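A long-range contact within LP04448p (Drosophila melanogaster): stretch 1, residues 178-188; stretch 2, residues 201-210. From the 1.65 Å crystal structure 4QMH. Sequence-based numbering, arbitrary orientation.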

ATOM      1  N   SER A 178      -3.687  14.600   4.111  1.00 11.34           N
ATOM      2  CA  SER A 178      -3.021  13.995   5.256  1.00 10.44           C
ATOM      3  C   SER A 178      -1.539  13.718   4.990  1.00 10.47           C
ATOM      4  O   SER A 178      -0.764  13.554   5.930  1.00 13.71           O
ATOM      5  CB  SER A 178      -3.736  12.712   5.699  1.00  9.34           C
ATOM      6  OG  SER A 178      -3.495  11.649   4.789  1.00  9.80           O
ATOM      7  N   MET A 179      -1.156  13.685   3.717  1.00 10.92           N
ATOM      8  CA  MET A 179       0.234  13.424   3.339  1.00  6.84           C
ATOM      9  C   MET A 179       1.064  14.699   3.357  1.00  8.51           C
ATOM     10  O   MET A 179       2.291  14.655   3.389  1.00 10.32           O
ATOM     11  CB  MET A 179       0.303  12.810   1.949  1.00  8.57           C
ATOM     12  CG  MET A 179      -0.512  11.537   1.810  1.00  6.90           C
ATOM     13  SD  MET A 179      -0.502  10.989   0.102  1.00 10.55           S
ATOM     14  CE  MET A 179      -1.762   9.720   0.249  1.00  9.82           C
ATOM     15  N   VAL A 180       0.395  15.841   3.320  1.00  9.83           N
ATOM     16  CA  VAL A 180       1.111  17.101   3.118  1.00  9.24           C
ATOM     17  C   VAL A 180       2.150  17.444   4.211  1.00  7.75           C
ATOM     18  O   VAL A 180       3.261  17.878   3.902  1.00  9.81           O
ATOM     19  CB  VAL A 180       0.136  18.271   2.871  1.00  7.42           C
ATOM     20  CG1 VAL A 180       0.882  19.603   2.919  1.00 11.31           C
ATOM     21  CG2 VAL A 180      -0.570  18.107   1.528  1.00 11.34           C
ATOM     22  N   PRO A 181       1.812  17.241   5.493  1.00  9.58           N
ATOM     23  CA  PRO A 181       2.852  17.512   6.497  1.00 10.59           C
ATOM     24  C   PRO A 181       4.089  16.649   6.293  1.00 13.92           C
ATOM     25  O   PRO A 181       5.213  17.093   6.557  1.00 13.06           O
ATOM     26  CB  PRO A 181       2.164  17.152   7.818  1.00 11.23           C
ATOM     27  CG  PRO A 181       0.708  17.352   7.545  1.00 14.73           C
ATOM     28  CD  PRO A 181       0.513  16.928   6.112  1.00 13.52           C
ATOM     29  N   HIS A 182       3.895  15.426   5.819  1.00 10.69           N
ATOM     30  CA  HIS A 182       5.028  14.522   5.635  1.00  8.70           C
ATOM     31  C   HIS A 182       5.798  14.942   4.392  1.00 12.57           C
ATOM     32  O   HIS A 182       7.018  14.900   4.372  1.00 11.89           O
ATOM     33  CB  HIS A 182       4.550  13.080   5.543  1.00  7.53           C
ATOM     34  CG  HIS A 182       3.666  12.690   6.683  1.00 15.64           C
ATOM     35  ND1 HIS A 182       4.135  12.566   7.973  1.00 24.51           N
ATOM     36  CD2 HIS A 182       2.339  12.433   6.736  1.00 16.90           C
ATOM     37  CE1 HIS A 182       3.135  12.232   8.770  1.00 24.67           C
ATOM     38  NE2 HIS A 182       2.035  12.145   8.045  1.00 23.13           N
ATOM     39  N   LEU A 183       5.082  15.385   3.366  1.00  9.40           N
ATOM     40  CA  LEU A 183       5.749  15.888   2.177  1.00  7.36           C
ATOM     41  C   LEU A 183       6.645  17.068   2.560  1.00 10.46           C
ATOM     42  O   LEU A 183       7.800  17.149   2.138  1.00 10.72           O
ATOM     43  CB  LEU A 183       4.712  16.348   1.161  1.00  7.15           C
ATOM     44  CG  LEU A 183       5.280  16.943  -0.126  1.00  6.36           C
ATOM     45  CD1 LEU A 183       5.941  15.867  -0.941  1.00  9.12           C
ATOM     46  CD2 LEU A 183       4.140  17.570  -0.907  1.00  8.45           C
ATOM     47  N   TYR A 184       6.110  17.991   3.359  1.00 10.06           N
ATOM     48  CA  TYR A 184       6.851  19.208   3.695  1.00 11.42           C
ATOM     49  C   TYR A 184       8.080  18.926   4.561  1.00 15.65           C
ATOM     50  O   TYR A 184       9.090  19.631   4.481  1.00 16.00           O
ATOM     51  CB  TYR A 184       5.933  20.241   4.356  1.00  9.56           C
ATOM     52  CG  TYR A 184       4.923  20.851   3.401  1.00 10.17           C
ATOM     53  CD1 TYR A 184       4.966  20.567   2.040  1.00  9.85           C
ATOM     54  CD2 TYR A 184       3.945  21.731   3.858  1.00 10.53           C
ATOM     55  CE1 TYR A 184       4.052  21.126   1.160  1.00  9.98           C
ATOM     56  CE2 TYR A 184       3.023  22.299   2.981  1.00  9.50           C
ATOM     57  CZ  TYR A 184       3.089  21.987   1.636  1.00  9.31           C
ATOM     58  OH  TYR A 184       2.182  22.537   0.756  1.00 13.19           O
ATOM     59  N   ALA A 185       8.009  17.886   5.379  1.00 13.10           N
ATOM     60  CA  ALA A 185       9.184  17.480   6.145  1.00 10.43           C
ATOM     61  C   ALA A 185      10.193  16.748   5.265  1.00 15.39           C
ATOM     62  O   ALA A 185      11.397  17.005   5.342  1.00 16.33           O
ATOM     63  CB  ALA A 185       8.780  16.606   7.300  1.00  9.54           C
ATOM     64  N   HIS A 186       9.702  15.836   4.432  1.00 12.09           N
ATOM     65  CA  HIS A 186      10.588  14.937   3.692  1.00 10.67           C
ATOM     66  C   HIS A 186      11.281  15.580   2.493  1.00 16.32           C
ATOM     67  O   HIS A 186      12.316  15.093   2.050  1.00 15.46           O
ATOM     68  CB  HIS A 186       9.856  13.642   3.308  1.00 10.60           C
ATOM     69  CG  HIS A 186       9.360  12.871   4.489  1.00 10.04           C
ATOM     70  ND1 HIS A 186       8.471  11.820   4.382  1.00 10.45           N
ATOM     71  CD2 HIS A 186       9.620  13.007   5.810  1.00  8.91           C
ATOM     72  CE1 HIS A 186       8.206  11.348   5.583  1.00 10.59           C
ATOM     73  NE2 HIS A 186       8.888  12.056   6.471  1.00 11.27           N
ATOM     74  N   ILE A 187      10.712  16.668   1.978  1.00 12.65           N
ATOM     75  CA  ILE A 187      11.391  17.494   0.996  1.00 17.60           C
ATOM     76  C   ILE A 187      12.740  17.925   1.545  1.00 16.89           C
ATOM     77  O   ILE A 187      13.673  18.176   0.789  1.00 21.23           O
ATOM     78  CB  ILE A 187      10.559  18.748   0.677  1.00 21.52           C
ATOM     79  CG1 ILE A 187       9.484  18.412  -0.351  1.00 22.38           C
ATOM     80  CG2 ILE A 187      11.444  19.877   0.167  1.00 32.44           C
ATOM     81  CD1 ILE A 187       8.485  19.521  -0.514  1.00 22.79           C
ATOM     82  N   CYS A 188      12.835  17.985   2.872  1.00 14.83           N
ATOM     83  CA  CYS A 188      14.051  18.416   3.554  1.00 19.69           C
ATOM     84  C   CYS A 188      14.704  17.298   4.363  1.00 22.79           C
ATOM     85  O   CYS A 188      15.552  17.565   5.218  1.00 25.24           O
ATOM     86  CB  CYS A 188      13.746  19.577   4.494  1.00 22.11           C
ATOM     87  SG  CYS A 188      13.158  21.048   3.645  1.00 30.97           S
ATOM     88  N   ALA A 201       7.454  13.892  -5.874  1.00  9.29           N
ATOM     89  CA  ALA A 201       6.047  13.643  -5.580  1.00  7.98           C
ATOM     90  C   ALA A 201       5.256  14.946  -5.453  1.00  8.10           C
ATOM     91  O   ALA A 201       4.032  14.931  -5.399  1.00  9.95           O
ATOM     92  CB  ALA A 201       5.919  12.821  -4.298  1.00 10.78           C
ATOM     93  N   VAL A 202       5.951  16.079  -5.398  1.00  8.11           N
ATOM     94  CA  VAL A 202       5.258  17.357  -5.233  1.00  7.64           C
ATOM     95  C   VAL A 202       4.220  17.580  -6.332  1.00  9.51           C
ATOM     96  O   VAL A 202       3.069  17.934  -6.046  1.00 10.53           O
ATOM     97  CB  VAL A 202       6.243  18.540  -5.199  1.00  9.17           C
ATOM     98  CG1 VAL A 202       5.484  19.873  -5.231  1.00 11.20           C
ATOM     99  CG2 VAL A 202       7.106  18.471  -3.939  1.00 11.31           C
ATOM    100  N   LEU A 203       4.612  17.341  -7.585  1.00 10.64           N
ATOM    101  CA  LEU A 203       3.703  17.573  -8.704  1.00 10.08           C
ATOM    102  C   LEU A 203       2.469  16.686  -8.609  1.00 11.53           C
ATOM    103  O   LEU A 203       1.342  17.149  -8.792  1.00 10.19           O
ATOM    104  CB  LEU A 203       4.412  17.360 -10.046  1.00 12.05           C
ATOM    105  CG  LEU A 203       3.515  17.525 -11.274  1.00 12.74           C
ATOM    106  CD1 LEU A 203       2.954  18.943 -11.338  1.00 11.67           C
ATOM    107  CD2 LEU A 203       4.293  17.183 -12.545  1.00 17.53           C
ATOM    108  N   GLY A 204       2.680  15.406  -8.327  1.00 11.19           N
ATOM    109  CA  GLY A 204       1.573  14.484  -8.163  1.00 12.18           C
ATOM    110  C   GLY A 204       0.573  14.907  -7.103  1.00 11.05           C
ATOM    111  O   GLY A 204      -0.627  14.820  -7.320  1.00 12.30           O
ATOM    112  N   ILE A 205       1.063  15.321  -5.934  1.00  9.82           N
ATOM    113  CA  ILE A 205       0.198  15.837  -4.877  1.00 11.77           C
ATOM    114  C   ILE A 205      -0.556  17.067  -5.367  1.00 11.87           C
ATOM    115  O   ILE A 205      -1.770  17.184  -5.189  1.00 10.84           O
ATOM    116  CB  ILE A 205       1.016  16.210  -3.608  1.00 10.69           C
ATOM    117  CG1 ILE A 205       1.771  14.981  -3.067  1.00 20.67           C
ATOM    118  CG2 ILE A 205       0.121  16.854  -2.546  1.00 12.79           C
ATOM    119  CD1 ILE A 205       0.917  14.012  -2.292  1.00 20.20           C
ATOM    120  N   MET A 206       0.158  17.988  -6.005  1.00  7.74           N
ATOM    121  CA  MET A 206      -0.478  19.219  -6.469  1.00  8.91           C
ATOM    122  C   MET A 206      -1.532  18.989  -7.549  1.00 13.24           C
ATOM    123  O   MET A 206      -2.486  19.753  -7.651  1.00 11.88           O
ATOM    124  CB  MET A 206       0.575  20.195  -6.980  1.00 11.17           C
ATOM    125  CG  MET A 206       0.048  21.613  -7.137  1.00  9.93           C
ATOM    126  SD  MET A 206       1.325  22.739  -7.688  1.00 12.18           S
ATOM    127  CE  MET A 206       2.293  22.880  -6.189  1.00  9.24           C
ATOM    128  N   ILE A 207      -1.352  17.955  -8.367  1.00 10.98           N
ATOM    129  CA  ILE A 207      -2.343  17.637  -9.390  1.00 12.75           C
ATOM    130  C   ILE A 207      -3.708  17.387  -8.745  1.00 14.63           C
ATOM    131  O   ILE A 207      -4.750  17.711  -9.325  1.00 17.33           O
ATOM    132  CB  ILE A 207      -1.903  16.433 -10.247  1.00 12.33           C
ATOM    133  CG1 ILE A 207      -0.880  16.889 -11.285  1.00 12.23           C
ATOM    134  CG2 ILE A 207      -3.103  15.753 -10.907  1.00 13.64           C
ATOM    135  CD1 ILE A 207      -0.177  15.748 -11.984  1.00 16.70           C
ATOM    136  N   HIS A 208      -3.700  16.855  -7.527  1.00 12.06           N
ATOM    137  CA  HIS A 208      -4.942  16.573  -6.811  1.00 11.79           C
ATOM    138  C   HIS A 208      -5.419  17.679  -5.868  1.00 17.34           C
ATOM    139  O   HIS A 208      -6.620  17.860  -5.687  1.00 18.60           O
ATOM    140  CB  HIS A 208      -4.832  15.231  -6.075  1.00 12.87           C
ATOM    141  CG  HIS A 208      -4.722  14.068  -7.005  1.00 12.85           C
ATOM    142  ND1 HIS A 208      -5.824  13.382  -7.466  1.00 15.07           N
ATOM    143  CD2 HIS A 208      -3.648  13.508  -7.612  1.00 13.47           C
ATOM    144  CE1 HIS A 208      -5.433  12.436  -8.300  1.00 16.30           C
ATOM    145  NE2 HIS A 208      -4.116  12.485  -8.399  1.00 14.22           N
ATOM    146  N   LEU A 209      -4.492  18.423  -5.271  1.00 13.00           N
ATOM    147  CA  LEU A 209      -4.881  19.462  -4.318  1.00 11.62           C
ATOM    148  C   LEU A 209      -4.878  20.859  -4.922  1.00 14.02           C
ATOM    149  O   LEU A 209      -5.649  21.727  -4.497  1.00 15.82           O
ATOM    150  CB  LEU A 209      -3.970  19.445  -3.091  1.00 12.28           C
ATOM    151  CG  LEU A 209      -4.054  18.182  -2.241  1.00  9.81           C
ATOM    152  CD1 LEU A 209      -3.257  18.369  -0.934  1.00 12.40           C
ATOM    153  CD2 LEU A 209      -5.508  17.815  -1.956  1.00 14.05           C
ATOM    154  N   GLY A 210      -4.005  21.085  -5.898  1.00 11.73           N
ATOM    155  CA  GLY A 210      -3.808  22.418  -6.449  1.00 15.27           C
ATOM    156  C   GLY A 210      -2.846  23.290  -5.652  1.00 14.61           C
ATOM    157  O   GLY A 210      -2.634  23.076  -4.458  1.00 14.53           O
TER

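Two helices lie side by side here and run in nearly opposite directions: the angle between their N-to-C directions is 154°, and their axes come no closer than 11.4 Å. That is a wide spacing for packed helices, and the register reflects it. The nearest alpha carbons are Leu-183 CA and Val-202 CA at 7.6 Å, with Val-180 CA and Ile-205 CA following at 8.1 Å. Within each helix the backbone bonds to itself, for example Leu-183 N to Met-179 O at 2.9 Å and Ile-205 N to Ala-201 O at 3.0 Å, and no hydrogen bond crosses between the stretches. The whole contact is therefore apolar packing, burying 289 Å² summed over both sides. The residues that make it are buried in the structure, apart from the partly exposed Leu-209, and apolar types suit such places.

At this distance side chains fill the gap. Leu-183 and Ile-205, whose CA-to-CB bonds both point toward the opposite stretch, do most of this and have the largest covered areas. Leu-183 CD2 reaches Ile-205 CG1 at 4.1 Å, and Leu-183 CD1 sits 4.1 Å from Val-202 CG2. In its t, p rotamer Leu-183 packs against both residues, which lie one helical turn apart. Ile-205 is similarly shared: Ile-205 CD1 lies 4.1 Å from Met-179 SD, and Ile-205 CG2 lies 4.3 Å from Val-180 CG2. Its m, m rotamer places CD1 close to the thioether, whose flexible, extended chain reaches across from Met-179.

The valines suit positions where the CA-to-CB bond runs sideways. Being beta-branched, each can still offer a methyl to its partners: with chi1 t, Val-180 CG2 meets Leu-209 CD1 at 3.7 Å, and Val-202 CG2 meets Ile-187 CD1 at 3.8 Å. Ile-187 also starts sideways, but its end comes nearer, so the longer isoleucine closes the contact beyond Leu-183. At the other end, beyond Ile-205, Leu-209 points its CA-to-CB bond toward the first stretch, and its CD1 closes the contact against Val-180 CG2.

The spacing supplies the rule. Met-179, Val-180, Leu-183 and Ile-187 recur at three- and four-residue steps, as do Val-202, Ile-205 and Leu-209, so each sequence keeps an apolar stripe on one face. Pro-181, Ala-185 and Leu-203 lie off that stripe, out of reach of the other stretch. Gly-210 follows the second helix with positive phi; at its backbone angles a beta carbon would jam against the carbonyl O of Leu-209, so glycine is called for by the turn rather than by the packing.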